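Local coordinates for probable leucine/isoleucine/valine-binding protein (Rhodopirellula baltica, PDB 4KV7) that probably binds leucine, isoleucine or valine as a periplasmic solute-binding protein of the leucine-binding protein family, at residues E32-M37 against S300-G306; S190-G194 against D209-H213; A253-Q257 against I365-S370. The protein carries 1 engineered substitution. All blocks are in the same frame, centred on the assembly; numbering follows the deposited sequence.

Contact 1 of 3, residues E32-M37 against S300-G306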
loop_
_atom_site.group_PDB
_atom_site.type_symbol
_atom_site.label_atom_id
_atom_site.label_comp_id
_atom_site.label_asym_id
_atom_site.label_seq_id
_atom_site.Cartn_x
_atom_site.Cartn_y
_atom_site.Cartn_z
ATOM N N GLU A 32 -3.404 -2.168 11.633
ATOM C CA GLU A 32 -2.229 -1.309 11.522
ATOM C C GLU A 32 -2.143 -0.624 10.161
ATOM O O GLU A 32 -1.608 0.479 10.042
ATOM C CB GLU A 32 -0.951 -2.085 11.794
ATOM C CG GLU A 32 -0.757 -2.401 13.263
ATOM C CD GLU A 32 -0.543 -1.145 14.094
ATOM O OE1 GLU A 32 0.354 -0.345 13.755
ATOM O OE2 GLU A 32 -1.280 -0.961 15.082
ATOM N N LEU A 33 -2.676 -1.269 9.130
ATOM C CA LEU A 33 -2.613 -0.708 7.790
ATOM C C LEU A 33 -3.485 0.537 7.687
ATOM O O LEU A 33 -3.022 1.595 7.249
ATOM C CB LEU A 33 -3.024 -1.755 6.755
ATOM C CG LEU A 33 -2.201 -3.044 6.753
ATOM C CD1 LEU A 33 -2.655 -3.982 5.649
ATOM C CD2 LEU A 33 -0.699 -2.772 6.640
ATOM N N GLY A 34 -4.744 0.430 8.099
ATOM C CA GLY A 34 -5.640 1.570 8.000
ATOM C C GLY A 34 -5.314 2.657 9.003
ATOM O O GLY A 34 -5.386 3.846 8.683
ATOM N N ILE A 35 -4.970 2.255 10.220
ATOM C CA ILE A 35 -4.626 3.222 11.259
ATOM C C ILE A 35 -3.477 4.110 10.804
ATOM O O ILE A 35 -3.517 5.337 10.940
ATOM C CB ILE A 35 -4.264 2.514 12.575
ATOM C CG1 ILE A 35 -5.531 1.937 13.218
ATOM C CG2 ILE A 35 -3.581 3.466 13.535
ATOM C CD1 ILE A 35 -5.280 1.000 14.384
ATOM N N ASN A 36 -2.460 3.496 10.222
ATOM C CA ASN A 36 -1.287 4.253 9.822
ATOM C C ASN A 36 -1.442 5.024 8.527
ATOM O O ASN A 36 -0.877 6.113 8.407
ATOM C CB ASN A 36 -0.044 3.376 9.877
ATOM C CG ASN A 36 0.369 3.108 11.304
ATOM O OD1 ASN A 36 0.877 3.997 11.982
ATOM N ND2 ASN A 36 0.087 1.912 11.798
HETATM N N MSE A 37 -2.237 4.512 7.590
HETATM C CA MSE A 37 -2.583 5.305 6.415
HETATM C C MSE A 37 -3.327 6.564 6.849
HETATM O O MSE A 37 -3.044 7.669 6.367
HETATM C CB MSE A 37 -3.461 4.510 5.448
HETATM C CG MSE A 37 -2.711 3.683 4.421
HETATM SE SE MSE A 37 -1.542 4.738 3.258
HETATM C CE MSE A 37 -2.840 5.577 2.097
ATOM N N SER A 300 6.551 4.741 9.968
ATOM C CA SER A 300 6.363 3.497 9.228
ATOM C C SER A 300 6.275 3.758 7.738
ATOM O O SER A 300 5.989 4.878 7.304
ATOM C CB SER A 300 5.099 2.769 9.692
ATOM O OG SER A 300 3.919 3.453 9.307
ATOM N N PHE A 301 6.510 2.721 6.943
ATOM C CA PHE A 301 6.322 2.858 5.506
ATOM C C PHE A 301 4.865 3.173 5.183
ATOM O O PHE A 301 4.583 3.815 4.180
ATOM C CB PHE A 301 6.749 1.600 4.743
ATOM C CG PHE A 301 8.167 1.171 5.016
ATOM C CD1 PHE A 301 9.244 1.909 4.534
ATOM C CD2 PHE A 301 8.422 0.029 5.752
ATOM C CE1 PHE A 301 10.550 1.513 4.800
ATOM C CE2 PHE A 301 9.730 -0.366 6.023
ATOM C CZ PHE A 301 10.788 0.371 5.535
ATOM N N VAL A 302 3.948 2.696 6.022
ATOM C CA VAL A 302 2.528 2.875 5.774
ATOM C C VAL A 302 2.132 4.340 5.952
ATOM O O VAL A 302 1.495 4.935 5.078
ATOM C CB VAL A 302 1.686 1.959 6.687
ATOM C CG1 VAL A 302 0.206 2.185 6.437
ATOM C CG2 VAL A 302 2.039 0.486 6.462
ATOM N N SER A 303 2.505 4.942 7.075
ATOM C CA SER A 303 2.151 6.343 7.243
ATOM C C SER A 303 2.916 7.254 6.294
ATOM O O SER A 303 2.400 8.301 5.920
ATOM C CB SER A 303 2.281 6.814 8.690
ATOM O OG SER A 303 3.587 6.635 9.193
ATOM N N LEU A 304 4.132 6.880 5.893
ATOM C CA LEU A 304 4.832 7.652 4.877
ATOM C C LEU A 304 4.036 7.650 3.579
ATOM O O LEU A 304 3.890 8.691 2.940
ATOM C CB LEU A 304 6.245 7.107 4.665
ATOM C CG LEU A 304 7.043 7.704 3.505
ATOM C CD1 LEU A 304 7.133 9.229 3.624
ATOM C CD2 LEU A 304 8.430 7.106 3.493
ATOM N N GLU A 305 3.487 6.499 3.186
ATOM C CA GLU A 305 2.627 6.469 2.007
ATOM C C GLU A 305 1.393 7.368 2.180
ATOM O O GLU A 305 1.025 8.098 1.261
ATOM C CB GLU A 305 2.222 5.035 1.651
ATOM C CG GLU A 305 1.420 4.928 0.366
ATOM C CD GLU A 305 1.176 3.498 -0.081
ATOM O OE1 GLU A 305 1.753 2.559 0.518
ATOM O OE2 GLU A 305 0.388 3.304 -1.035
ATOM N N GLY A 306 0.755 7.319 3.346
ATOM C CA GLY A 306 -0.405 8.160 3.586
ATOM C C GLY A 306 -0.059 9.638 3.498
ATOM O O GLY A 306 -0.803 10.447 2.926
HETATM O O HOH W 1 3.269 5.211 11.409
#
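The axes of helical residues 32-37 and 301-306 approach to 7.9 Å and cross at -43°, and segments 32-37 and 300-306 together bury 337 Å². Glu32 has little contact with residues 300-306; Glu32 O accepts from Asn36 ND2 at 2.8 Å. Leu33 starts the interface with its backbone, Leu33 O lying 3.4 Å from Val302 CG1. The CA-to-CB bond of Asn36 points toward the partner. Asn36 CB packs 3.6 Å from Val302 CG1, and Asn36 O makes a CA-H...O contact with Ser303 CA (3.3 Å). Water 1 donates to Asn36 OD1 and accepts from Ser300 OG and Ser303 OG; Ser300 is also the N-cap, its OG accepting from Ser303 N at 3.0 Å. The CA-to-CB bond of Met37, a selenomethionine, points away, but the side chain curls back, so that Met37 SE is 3.5 Å from both Val302 O and Gly306 N. A CB on Gly306 would clash with Met37 O. This close crossing through Gly306 joins helices 31-50 and 301-319 in the buried interior of the periplasmic-binding-protein fold, where helix 281-293 covers Ser303 and Leu304, Tyr286 bonding Ser303, helix 253-260 flanks Ser300, and Arg135 salt-bridges Glu305.

Contact 2 of 3, residues S190-G194 against D209-H213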
loop_
_atom_site.group_PDB
_atom_site.type_symbol
_atom_site.label_atom_id
_atom_site.label_comp_id
_atom_site.label_asym_id
_atom_site.label_seq_id
_atom_site.Cartn_x
_atom_site.Cartn_y
_atom_site.Cartn_z
ATOM N N SER A 190 2.016 -25.581 -11.708
ATOM C CA SER A 190 3.326 -26.048 -11.269
ATOM C C SER A 190 3.905 -25.216 -10.123
ATOM O O SER A 190 4.756 -25.690 -9.379
ATOM C CB SER A 190 4.309 -26.069 -12.442
ATOM O OG SER A 190 4.640 -24.755 -12.853
ATOM N N LEU A 191 3.453 -23.976 -9.986
ATOM C CA LEU A 191 4.029 -23.086 -8.980
ATOM C C LEU A 191 3.646 -23.500 -7.560
ATOM O O LEU A 191 2.498 -23.875 -7.304
ATOM C CB LEU A 191 3.584 -21.642 -9.214
ATOM C CG LEU A 191 4.334 -20.822 -10.266
ATOM C CD1 LEU A 191 4.204 -21.403 -11.664
ATOM C CD2 LEU A 191 3.831 -19.385 -10.250
ATOM N N PRO A 192 4.597 -23.423 -6.618
ATOM C CA PRO A 192 4.224 -23.650 -5.216
ATOM C C PRO A 192 3.337 -22.504 -4.768
ATOM O O PRO A 192 3.706 -21.350 -4.942
ATOM C CB PRO A 192 5.563 -23.590 -4.470
ATOM C CG PRO A 192 6.635 -23.515 -5.544
ATOM C CD PRO A 192 5.985 -22.960 -6.758
ATOM N N HIS A 193 2.176 -22.817 -4.205
ATOM C CA HIS A 193 1.216 -21.783 -3.864
ATOM C C HIS A 193 0.355 -22.186 -2.670
ATOM O O HIS A 193 -0.648 -22.885 -2.821
ATOM C CB HIS A 193 0.330 -21.474 -5.067
ATOM C CG HIS A 193 -0.451 -20.204 -4.929
ATOM N ND1 HIS A 193 -1.434 -19.833 -5.820
ATOM C CD2 HIS A 193 -0.377 -19.201 -4.019
ATOM C CE1 HIS A 193 -1.939 -18.665 -5.461
ATOM N NE2 HIS A 193 -1.309 -18.256 -4.375
ATOM N N GLY A 194 0.769 -21.759 -1.482
ATOM C CA GLY A 194 -0.002 -21.975 -0.270
ATOM C C GLY A 194 -0.887 -20.775 -0.014
ATOM O O GLY A 194 -0.468 -19.647 -0.271
ATOM N N ASP A 209 1.316 -27.151 1.972
ATOM C CA ASP A 209 1.401 -27.143 0.509
ATOM C C ASP A 209 2.787 -26.735 0.019
ATOM O O ASP A 209 3.315 -27.338 -0.913
ATOM C CB ASP A 209 0.333 -26.228 -0.102
ATOM C CG ASP A 209 -1.046 -26.857 -0.094
ATOM O OD1 ASP A 209 -1.139 -28.085 0.097
ATOM O OD2 ASP A 209 -2.037 -26.123 -0.288
ATOM N N LEU A 210 3.383 -25.725 0.639
ATOM C CA LEU A 210 4.737 -25.334 0.277
ATOM C C LEU A 210 5.740 -26.434 0.610
ATOM O O LEU A 210 6.623 -26.744 -0.192
ATOM C CB LEU A 210 5.126 -24.044 0.984
ATOM C CG LEU A 210 4.326 -22.818 0.550
ATOM C CD1 LEU A 210 4.649 -21.661 1.477
ATOM C CD2 LEU A 210 4.653 -22.475 -0.894
ATOM N N LEU A 211 5.590 -27.046 1.782
ATOM C CA LEU A 211 6.555 -28.029 2.265
ATOM C C LEU A 211 6.580 -29.312 1.443
ATOM O O LEU A 211 7.604 -29.997 1.384
ATOM C CB LEU A 211 6.284 -28.358 3.734
ATOM C CG LEU A 211 6.671 -27.249 4.704
ATOM C CD1 LEU A 211 6.296 -27.599 6.129
ATOM C CD2 LEU A 211 8.147 -26.971 4.584
HETATM N N MSE A 212 5.459 -29.645 0.813
HETATM C CA MSE A 212 5.378 -30.881 0.041
HETATM C C MSE A 212 5.787 -30.677 -1.418
HETATM O O MSE A 212 5.802 -31.625 -2.197
HETATM C CB MSE A 212 3.966 -31.463 0.100
HETATM C CG MSE A 212 2.966 -30.693 -0.739
HETATM SE SE MSE A 212 1.184 -31.467 -0.740
HETATM C CE MSE A 212 1.424 -32.862 0.591
ATOM N N HIS A 213 6.112 -29.445 -1.791
ATOM C CA HIS A 213 6.395 -29.146 -3.191
ATOM C C HIS A 213 7.706 -29.754 -3.671
ATOM O O HIS A 213 8.665 -29.860 -2.904
ATOM C CB HIS A 213 6.426 -27.640 -3.423
ATOM C CG HIS A 213 6.162 -27.250 -4.843
ATOM N ND1 HIS A 213 4.888 -27.056 -5.331
ATOM C CD2 HIS A 213 7.002 -27.036 -5.884
ATOM C CE1 HIS A 213 4.955 -26.726 -6.609
ATOM N NE2 HIS A 213 6.226 -26.712 -6.971
#
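Asp209, in the last part of helix 204-211, directs its CA-CB bond at residues 190-194 but stays peripheral: Asp209 CB is 4.3 Å from Gly194 CA. The next residue does more of the packing. Leu210 starts sideways and reaches across, placing Leu210 CD2 at 3.9 Å from Pro192 CB and 4.0 Å from Gly194 N. Gly194 matters here because a modelled CB would come within a tight 3.5 Å of Leu210 CG. Past the helix, His213 N donates to Leu210 O at 3.2 Å, and the backbone turn brings the imidazole back over the strand's approach. His213 gives the largest buried area of its segment, 72 Å² of the 296 Å² total. Its ring face receives Pro192 in a CH-pi contact, Pro192 CG being 3.5 Å from the centroid and only 12° off the normal, while Ser190 O lies at the ring edge, 3.0 Å from His213 CE1. Pro192 and Gly194 also make backbone hydrogen bonds with Phe161, joining this strand to strand 159-164. Strand 193-196, helix 204-211 and strand 219-223 follow in order, the two strands parallel with 159-164 between them. This is a beta-alpha-beta crossover at the sheet edge, as expected of the alpha/beta lobes of periplasmic binding proteins.

Contact 3 of 3, residues A253-Q257 against I365-S370. Engineered in segment 365-370: Ser369 (natural residue Gly).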
loop_
_atom_site.group_PDB
_atom_site.type_symbol
_atom_site.label_atom_id
_atom_site.label_comp_id
_atom_site.label_asym_id
_atom_site.label_seq_id
_atom_site.Cartn_x
_atom_site.Cartn_y
_atom_site.Cartn_z
ATOM N N ALA A 253 5.636 -4.095 6.730
ATOM C CA ALA A 253 6.942 -4.569 7.184
ATOM C C ALA A 253 7.239 -4.150 8.611
ATOM O O ALA A 253 7.913 -4.870 9.337
ATOM C CB ALA A 253 8.040 -4.084 6.244
ATOM N N ASP A 254 6.749 -2.987 9.013
ATOM C CA ASP A 254 6.985 -2.537 10.377
ATOM C C ASP A 254 6.207 -3.384 11.379
ATOM O O ASP A 254 6.749 -3.814 12.394
ATOM C CB ASP A 254 6.671 -1.052 10.498
ATOM C CG ASP A 254 7.569 -0.215 9.611
ATOM O OD1 ASP A 254 8.779 -0.168 9.900
ATOM O OD2 ASP A 254 7.068 0.378 8.626
ATOM N N ALA A 255 4.951 -3.666 11.061
ATOM C CA ALA A 255 4.150 -4.541 11.913
ATOM C C ALA A 255 4.697 -5.968 11.925
ATOM O O ALA A 255 4.674 -6.652 12.955
ATOM C CB ALA A 255 2.708 -4.535 11.475
ATOM N N LEU A 256 5.186 -6.422 10.780
ATOM C CA LEU A 256 5.758 -7.752 10.675
ATOM C C LEU A 256 6.983 -7.889 11.570
ATOM O O LEU A 256 7.126 -8.871 12.310
ATOM C CB LEU A 256 6.140 -8.015 9.222
ATOM C CG LEU A 256 6.738 -9.386 8.911
ATOM C CD1 LEU A 256 5.687 -10.486 8.985
ATOM C CD2 LEU A 256 7.385 -9.370 7.542
ATOM N N GLN A 257 7.861 -6.890 11.538
ATOM C CA GLN A 257 9.068 -6.918 12.354
ATOM C C GLN A 257 8.728 -6.884 13.841
ATOM O O GLN A 257 9.349 -7.581 14.644
ATOM C CB GLN A 257 10.009 -5.767 11.992
ATOM C CG GLN A 257 11.267 -5.749 12.859
ATOM C CD GLN A 257 12.347 -4.825 12.335
ATOM O OE1 GLN A 257 12.060 -3.823 11.677
ATOM N NE2 GLN A 257 13.602 -5.162 12.624
ATOM N N ILE A 365 15.157 -6.409 6.415
ATOM C CA ILE A 365 14.858 -6.305 7.832
ATOM C C ILE A 365 15.995 -6.938 8.618
ATOM O O ILE A 365 16.400 -8.067 8.339
ATOM C CB ILE A 365 13.524 -6.988 8.173
ATOM C CG1 ILE A 365 12.389 -6.364 7.358
ATOM C CG2 ILE A 365 13.246 -6.889 9.669
ATOM C CD1 ILE A 365 11.036 -7.029 7.568
ATOM N N GLY A 366 16.517 -6.204 9.597
ATOM C CA GLY A 366 17.621 -6.678 10.406
ATOM C C GLY A 366 17.163 -7.003 11.812
ATOM O O GLY A 366 15.993 -7.313 12.032
ATOM N N ALA A 367 18.091 -6.934 12.761
ATOM C CA ALA A 367 17.799 -7.230 14.160
ATOM C C ALA A 367 16.826 -6.235 14.794
ATOM O O ALA A 367 15.882 -6.632 15.482
ATOM C CB ALA A 367 19.100 -7.291 14.972
ATOM N N ASP A 368 17.057 -4.948 14.554
ATOM C CA ASP A 368 16.352 -3.898 15.280
ATOM C C ASP A 368 15.645 -2.902 14.365
ATOM O O ASP A 368 14.836 -2.094 14.828
ATOM C CB ASP A 368 17.338 -3.133 16.164
ATOM C CG ASP A 368 18.054 -4.030 17.154
ATOM O OD1 ASP A 368 17.370 -4.689 17.963
ATOM O OD2 ASP A 368 19.304 -4.079 17.118
ATOM N N SER A 369 15.956 -2.956 13.075
ATOM C CA SER A 369 15.454 -1.975 12.125
ATOM C C SER A 369 15.409 -2.600 10.747
ATOM O O SER A 369 15.663 -3.795 10.595
ATOM C CB SER A 369 16.384 -0.763 12.090
ATOM O OG SER A 369 17.691 -1.147 11.681
ATOM N N SER A 370 15.079 -1.793 9.744
ATOM C CA SER A 370 15.263 -2.206 8.364
ATOM C C SER A 370 16.115 -1.161 7.658
ATOM O O SER A 370 16.252 -0.033 8.139
ATOM C CB SER A 370 13.921 -2.382 7.650
ATOM O OG SER A 370 13.309 -1.133 7.368
HETATM O O HOH W 2 11.286 -0.973 9.121
HETATM O O HOH W 3 13.825 -7.994 13.539
#
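Gln257 extends from helix 253-260 over the turn at residues 366-369, and 99 Å² of it is covered, by far the most in its segment. Its extended chain (chi1 and chi2 both t) brings Gln257 NE2 3.4 Å from Ile365 CG2 and lets Gln257 NE2 donate to Ser369 O at 3.2 Å, with an angle of 150°. Ser369 O also accepts from Gly366 N at 2.7 Å, closing the turn; Ser369 itself is an engineered residue, glycine in nature. Water 3 bridges the same amide, accepting from Gln257 NE2 (3.0 Å), and lies 2.7 Å from Gly366 O, to which it can donate. The apolar part of the contact is made by Ile365, whose CD1 packs against both Ala253 CB (4.4 Å) and Leu256 CD2 (4.3 Å). Water 2 links Asp254 OD1 and Ser370 OG, each at 2.7 Å; Ser370 OG also bonds His275. The turn joins antiparallel strands 361-365 and 370-372 in a beta hairpin at the edge of the large mixed sheet of this periplasmic-binding-protein lobe, and the start of helix 253-260 packs against it.

From the N terminus, helix 31-50 supplies the first half of contact 1, which closes only at residues 300-306, 263 residues later. Contact 2 lies wholly within that span, a short closure of strand 193-196 on helix 204-211 that is complete before contact 3 opens at 253-257. Contact 3 ends at 365-370, beyond contact 1, so these two cross. They also touch: Phe301 N and Asp254 OD2 are 2.9 Å apart, a probable hydrogen bond. Contact 2 stands clear, its nearest atoms about 17 Å from contact 1 and 14 Å from contact 3. Contact 2 involves edge strand 193-196 and contact 3 the turn leading to strand 370-372, at the opposite edge of the seven-stranded sheet; contact 1 joins helices 31-50 and 301-319.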